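Local coordinates for carbohydrate binding protein (Flavobacterium johnsoniae, PDB 3HZB) that binds calcium ions through a betagamma-crystallin domain and probably also binds carbohydrate, at residues L18-L28 against V79-N87. Residues are numbered along the deposited sequence; the frame is centred on the assembly and turned at random.
With CA (calcium ion), chain M.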
ATOM      1  N   LEU B  18       4.569  11.916  -5.745  1.00 16.38           N
ATOM      2  CA  LEU B  18       4.565  12.972  -4.738  1.00 16.66           C
ATOM      3  C   LEU B  18       5.490  12.635  -3.569  1.00 17.14           C
ATOM      4  O   LEU B  18       5.726  11.468  -3.261  1.00 17.15           O
ATOM      5  CB  LEU B  18       3.152  13.184  -4.185  1.00 16.22           C
ATOM      6  CG  LEU B  18       1.964  13.219  -5.152  1.00 17.47           C
ATOM      7  CD1 LEU B  18       0.674  13.394  -4.351  1.00 16.46           C
ATOM      8  CD2 LEU B  18       2.131  14.336  -6.157  1.00 18.47           C
ATOM      9  N   THR B  19       6.018  13.675  -2.931  1.00 17.63           N
ATOM     10  CA  THR B  19       6.879  13.511  -1.771  1.00 18.22           C
ATOM     11  C   THR B  19       6.264  14.382  -0.683  1.00 17.79           C
ATOM     12  O   THR B  19       5.200  14.971  -0.887  1.00 18.67           O
ATOM     13  CB  THR B  19       8.333  13.979  -2.049  1.00 20.51           C
ATOM     14  OG1 THR B  19       8.329  15.336  -2.513  1.00 23.59           O
ATOM     15  CG2 THR B  19       8.988  13.087  -3.090  1.00 22.85           C
ATOM     16  N   ILE B  20       6.913  14.455   0.474  1.00 16.46           N
ATOM     17  CA  ILE B  20       6.403  15.275   1.567  1.00 17.50           C
ATOM     18  C   ILE B  20       6.175  16.695   1.066  1.00 16.79           C
ATOM     19  O   ILE B  20       7.029  17.263   0.386  1.00 18.13           O
ATOM     20  CB  ILE B  20       7.399  15.311   2.746  1.00 18.99           C
ATOM     21  CG1 ILE B  20       7.447  13.942   3.429  1.00 19.21           C
ATOM     22  CG2 ILE B  20       7.003  16.399   3.736  1.00 17.94           C
ATOM     23  CD1 ILE B  20       6.141  13.537   4.087  1.00 22.20           C
ATOM     24  N   GLY B  21       5.022  17.267   1.394  1.00 15.32           N
ATOM     25  CA  GLY B  21       4.742  18.618   0.950  1.00 16.21           C
ATOM     26  C   GLY B  21       3.288  18.857   0.597  1.00 16.51           C
ATOM     27  O   GLY B  21       2.456  17.951   0.686  1.00 16.38           O
ATOM     28  N   ASP B  22       2.985  20.080   0.178  1.00 15.19           N
ATOM     29  CA  ASP B  22       1.620  20.449  -0.172  1.00 14.07           C
ATOM     30  C   ASP B  22       1.456  20.651  -1.671  1.00 13.89           C
ATOM     31  O   ASP B  22       2.255  21.335  -2.309  1.00 14.24           O
ATOM     32  CB  ASP B  22       1.219  21.721   0.576  1.00 15.85           C
ATOM     33  CG  ASP B  22       1.392  21.587   2.080  1.00 18.95           C
ATOM     34  OD1 ASP B  22       1.045  20.516   2.624  1.00 18.89           O
ATOM     35  OD2 ASP B  22       1.869  22.552   2.719  1.00 19.66           O
ATOM     36  N   TYR B  23       0.408  20.050  -2.222  1.00 12.62           N
ATOM     37  CA  TYR B  23       0.142  20.136  -3.645  1.00 12.77           C
ATOM     38  C   TYR B  23      -1.215  20.733  -3.988  1.00 14.16           C
ATOM     39  O   TYR B  23      -2.241  20.058  -3.867  1.00 13.54           O
ATOM     40  CB  TYR B  23       0.226  18.747  -4.291  1.00 12.71           C
ATOM     41  CG  TYR B  23       1.582  18.091  -4.223  1.00 13.32           C
ATOM     42  CD1 TYR B  23       2.048  17.526  -3.035  1.00 12.54           C
ATOM     43  CD2 TYR B  23       2.407  18.038  -5.346  1.00 12.44           C
ATOM     44  CE1 TYR B  23       3.299  16.924  -2.967  1.00 13.66           C
ATOM     45  CE2 TYR B  23       3.663  17.441  -5.288  1.00 13.41           C
ATOM     46  CZ  TYR B  23       4.100  16.885  -4.093  1.00 13.45           C
ATOM     47  OH  TYR B  23       5.335  16.289  -4.030  1.00 14.37           O
ATOM     48  N   ASN B  24      -1.236  21.999  -4.395  1.00 13.73           N
ATOM     49  CA  ASN B  24      -2.498  22.586  -4.816  1.00 12.96           C
ATOM     50  C   ASN B  24      -2.687  22.104  -6.253  1.00 13.28           C
ATOM     51  O   ASN B  24      -1.822  21.405  -6.786  1.00 11.87           O
ATOM     52  CB  ASN B  24      -2.487  24.126  -4.718  1.00 16.32           C
ATOM     53  CG  ASN B  24      -1.332  24.784  -5.471  1.00 17.05           C
ATOM     54  OD1 ASN B  24      -1.095  25.984  -5.311  1.00 21.07           O
ATOM     55  ND2 ASN B  24      -0.625  24.023  -6.287  1.00 13.48           N
ATOM     56  N   LEU B  25      -3.805  22.446  -6.885  1.00 12.99           N
ATOM     57  CA  LEU B  25      -4.039  21.980  -8.247  1.00 12.37           C
ATOM     58  C   LEU B  25      -2.927  22.413  -9.206  1.00 12.45           C
ATOM     59  O   LEU B  25      -2.544  21.666 -10.098  1.00 12.52           O
ATOM     60  CB  LEU B  25      -5.399  22.469  -8.748  1.00 10.55           C
ATOM     61  CG  LEU B  25      -5.843  21.949 -10.120  1.00 11.78           C
ATOM     62  CD1 LEU B  25      -5.805  20.423 -10.155  1.00 10.04           C
ATOM     63  CD2 LEU B  25      -7.249  22.451 -10.405  1.00 10.70           C
ATOM     64  N   ALA B  26      -2.408  23.619  -9.015  1.00 13.46           N
ATOM     65  CA  ALA B  26      -1.337  24.108  -9.868  1.00 12.95           C
ATOM     66  C   ALA B  26      -0.149  23.155  -9.809  1.00 13.48           C
ATOM     67  O   ALA B  26       0.390  22.762 -10.847  1.00 13.23           O
ATOM     68  CB  ALA B  26      -0.911  25.510  -9.432  1.00 14.17           C
ATOM     69  N   ARG B  27       0.253  22.766  -8.601  1.00 12.61           N
ATOM     70  CA  ARG B  27       1.390  21.864  -8.465  1.00 12.18           C
ATOM     71  C   ARG B  27       1.080  20.483  -9.031  1.00 13.37           C
ATOM     72  O   ARG B  27       1.954  19.848  -9.623  1.00 12.63           O
ATOM     73  CB  ARG B  27       1.832  21.748  -7.002  1.00 13.82           C
ATOM     74  CG  ARG B  27       3.216  21.123  -6.857  1.00 15.39           C
ATOM     75  CD  ARG B  27       3.703  21.122  -5.411  1.00 16.78           C
ATOM     76  NE  ARG B  27       5.041  20.542  -5.309  1.00 15.89           N
ATOM     77  CZ  ARG B  27       5.661  20.272  -4.163  1.00 18.73           C
ATOM     78  NH1 ARG B  27       5.067  20.526  -3.002  1.00 16.08           N
ATOM     79  NH2 ARG B  27       6.878  19.743  -4.181  1.00 20.05           N
ATOM     80  N   LEU B  28      -0.155  20.014  -8.859  1.00 12.54           N
ATOM     81  CA  LEU B  28      -0.528  18.713  -9.405  1.00 12.20           C
ATOM     82  C   LEU B  28      -0.411  18.785 -10.927  1.00 10.88           C
ATOM     83  O   LEU B  28       0.107  17.870 -11.565  1.00 11.52           O
ATOM     84  CB  LEU B  28      -1.965  18.338  -9.004  1.00 12.59           C
ATOM     85  CG  LEU B  28      -2.196  17.985  -7.529  1.00 14.35           C
ATOM     86  CD1 LEU B  28      -3.655  17.628  -7.305  1.00 14.34           C
ATOM     87  CD2 LEU B  28      -1.306  16.814  -7.136  1.00 15.19           C
ATOM     88  N   VAL B  79     -10.637  14.661  -6.433  1.00 12.98           N
ATOM     89  CA  VAL B  79      -9.522  15.313  -5.749  1.00 12.62           C
ATOM     90  C   VAL B  79      -9.012  16.549  -6.489  1.00 12.46           C
ATOM     91  O   VAL B  79      -8.745  16.497  -7.694  1.00 11.22           O
ATOM     92  CB  VAL B  79      -8.365  14.314  -5.525  1.00 11.35           C
ATOM     93  CG1 VAL B  79      -7.178  15.019  -4.877  1.00 14.14           C
ATOM     94  CG2 VAL B  79      -8.845  13.175  -4.625  1.00 12.79           C
ATOM     95  N   SER B  80      -8.889  17.659  -5.758  1.00 11.16           N
ATOM     96  CA  SER B  80      -8.420  18.923  -6.326  1.00 10.64           C
ATOM     97  C   SER B  80      -7.124  19.441  -5.718  1.00 11.66           C
ATOM     98  O   SER B  80      -6.482  20.333  -6.275  1.00 12.05           O
ATOM     99  CB  SER B  80      -9.504  19.989  -6.208  1.00 12.58           C
ATOM    100  OG  SER B  80     -10.537  19.719  -7.132  1.00 12.94           O
ATOM    101  N   SER B  81      -6.755  18.897  -4.563  1.00 11.96           N
ATOM    102  CA  SER B  81      -5.506  19.258  -3.906  1.00 11.50           C
ATOM    103  C   SER B  81      -5.142  18.158  -2.920  1.00 11.66           C
ATOM    104  O   SER B  81      -6.013  17.427  -2.434  1.00 11.53           O
ATOM    105  CB  SER B  81      -5.592  20.630  -3.214  1.00 11.92           C
ATOM    106  OG  SER B  81      -6.610  20.687  -2.240  1.00 11.37           O
ATOM    107  N   ILE B  82      -3.850  18.033  -2.646  1.00 11.87           N
ATOM    108  CA  ILE B  82      -3.349  16.990  -1.762  1.00 12.65           C
ATOM    109  C   ILE B  82      -2.180  17.464  -0.921  1.00 13.18           C
ATOM    110  O   ILE B  82      -1.401  18.322  -1.341  1.00 12.84           O
ATOM    111  CB  ILE B  82      -2.839  15.785  -2.584  1.00 12.06           C
ATOM    112  CG1 ILE B  82      -3.955  15.242  -3.472  1.00 12.88           C
ATOM    113  CG2 ILE B  82      -2.304  14.704  -1.661  1.00 15.54           C
ATOM    114  CD1 ILE B  82      -3.488  14.168  -4.436  1.00 14.82           C
ATOM    115  N   ARG B  83      -2.063  16.892   0.272  1.00 12.86           N
ATOM    116  CA  ARG B  83      -0.964  17.198   1.165  1.00 13.18           C
ATOM    117  C   ARG B  83      -0.408  15.862   1.624  1.00 14.18           C
ATOM    118  O   ARG B  83      -1.156  14.975   2.046  1.00 14.24           O
ATOM    119  CB  ARG B  83      -1.436  18.031   2.360  1.00 13.38           C
ATOM    120  CG  ARG B  83      -1.874  19.440   1.974  1.00 16.68           C
ATOM    121  CD  ARG B  83      -2.331  20.219   3.183  1.00 16.48           C
ATOM    122  NE  ARG B  83      -1.261  20.370   4.164  1.00 16.89           N
ATOM    123  CZ  ARG B  83      -1.422  20.174   5.467  1.00 19.12           C
ATOM    124  NH1 ARG B  83      -2.613  19.818   5.938  1.00 19.33           N
ATOM    125  NH2 ARG B  83      -0.397  20.337   6.298  1.00 18.98           N
ATOM    126  N   VAL B  84       0.906  15.716   1.498  1.00 13.63           N
ATOM    127  CA  VAL B  84       1.597  14.501   1.886  1.00 13.38           C
ATOM    128  C   VAL B  84       2.330  14.798   3.187  1.00 14.28           C
ATOM    129  O   VAL B  84       3.089  15.763   3.268  1.00 14.46           O
ATOM    130  CB  VAL B  84       2.616  14.081   0.803  1.00 13.17           C
ATOM    131  CG1 VAL B  84       3.327  12.806   1.219  1.00 12.70           C
ATOM    132  CG2 VAL B  84       1.898  13.876  -0.531  1.00 13.56           C
ATOM    133  N   ILE B  85       2.085  13.973   4.201  1.00 14.65           N
ATOM    134  CA  ILE B  85       2.711  14.146   5.507  1.00 15.56           C
ATOM    135  C   ILE B  85       3.240  12.818   6.047  1.00 17.56           C
ATOM    136  O   ILE B  85       2.887  11.749   5.558  1.00 15.86           O
ATOM    137  CB  ILE B  85       1.705  14.712   6.535  1.00 15.16           C
ATOM    138  CG1 ILE B  85       0.567  13.711   6.755  1.00 16.85           C
ATOM    139  CG2 ILE B  85       1.158  16.047   6.050  1.00 18.18           C
ATOM    140  CD1 ILE B  85      -0.443  14.154   7.794  1.00 16.05           C
ATOM    141  N   ALA B  86       4.090  12.894   7.063  1.00 20.08           N
ATOM    142  CA  ALA B  86       4.644  11.689   7.662  1.00 23.25           C
ATOM    143  C   ALA B  86       3.533  10.921   8.369  1.00 25.08           C
ATOM    144  O   ALA B  86       2.542  11.510   8.809  1.00 24.04           O
ATOM    145  CB  ALA B  86       5.741  12.055   8.655  1.00 24.38           C
ATOM    146  N   ASN B  87       3.698   9.607   8.466  1.00 27.44           N
ATOM    147  CA  ASN B  87       2.721   8.757   9.136  1.00 31.77           C
ATOM    148  C   ASN B  87       3.434   7.917  10.190  1.00 32.59           C
ATOM    149  O   ASN B  87       4.625   8.185  10.445  1.00 34.43           O
ATOM    150  CB  ASN B  87       2.021   7.833   8.134  1.00 32.91           C
ATOM    151  CG  ASN B  87       0.889   7.039   8.767  1.00 35.64           C
ATOM    152  OD1 ASN B  87       0.361   6.097   8.171  1.00 37.56           O
ATOM    153  ND2 ASN B  87       0.502   7.424   9.979  1.00 36.37           N
TER
HETATM  154 CA    CA M 108     -12.824  18.620  -6.806  1.00 14.02          CA
HETATM  155  O   HOH W   1       2.783  18.559   3.923  1.00 20.90           O
HETATM  156  O   HOH W   2       1.793  22.098   5.595  1.00 22.06           O
HETATM  157  O   HOH W   3     -14.993  17.720  -5.569  1.00 16.69           O
HETATM  158  O   HOH W   4     -14.943  19.554  -8.403  1.00 29.71           O
HETATM  159  O   HOH W   5     -14.161  20.903  -6.155  1.00 17.90           O
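Val84 is the main bump of strand 81-86: Thr19 O sits against the C-H side of its branched CB at 3.2 Å, both methyls standing slightly farther off. CG2 enters the hollow between Leu18 and the Tyr23 ring, 3.9 Å from Leu18 CB, while CG1 meets Ile20 CD1, which reaches on over the backbone at Ile85 and Ala86. Ile82 fills the next hollow on the same face, its CG2 against Leu18 CD1 and its CD1 against Leu28 CD2. The Tyr23 ring is sandwiched, with Leu18 CD2 under the rim of one face and Arg27 NH1 3.9 Å above the centre of the other; Thr19 N holds its OH by a straight 2.9 Å bond. Antiparallel strands 21-23 and 81-86 share two hydrogen-bonded pairs, Gly21-Val84 and Tyr23-Ile82, each doubly bonded, flanking the non-hydrogen-bonded pair Asp22-Arg83. On that other face a bend at chi3 (61°) turns Arg83 NE back to Asp22 OD1 in a 2.8 Å salt bridge, the acid at the guanidinium edge but NE above the carboxylate plane. One water links Asp22 OD2 to Arg83 NH2, another bridges OD1 and Val84 O, and Tyr52 OH takes NH1. Beyond the strands, Leu25 CB rests 3.4 Å from Ser80 O; Ser80 OG, hydrogen-bonded to Asn35, binds calcium with Asp36, Gln53, Lys78 and three waters. The first Greek key thus lends strand 21-23 to the second motif's sheet, the strand exchange characteristic of the betagamma-crystallin fold.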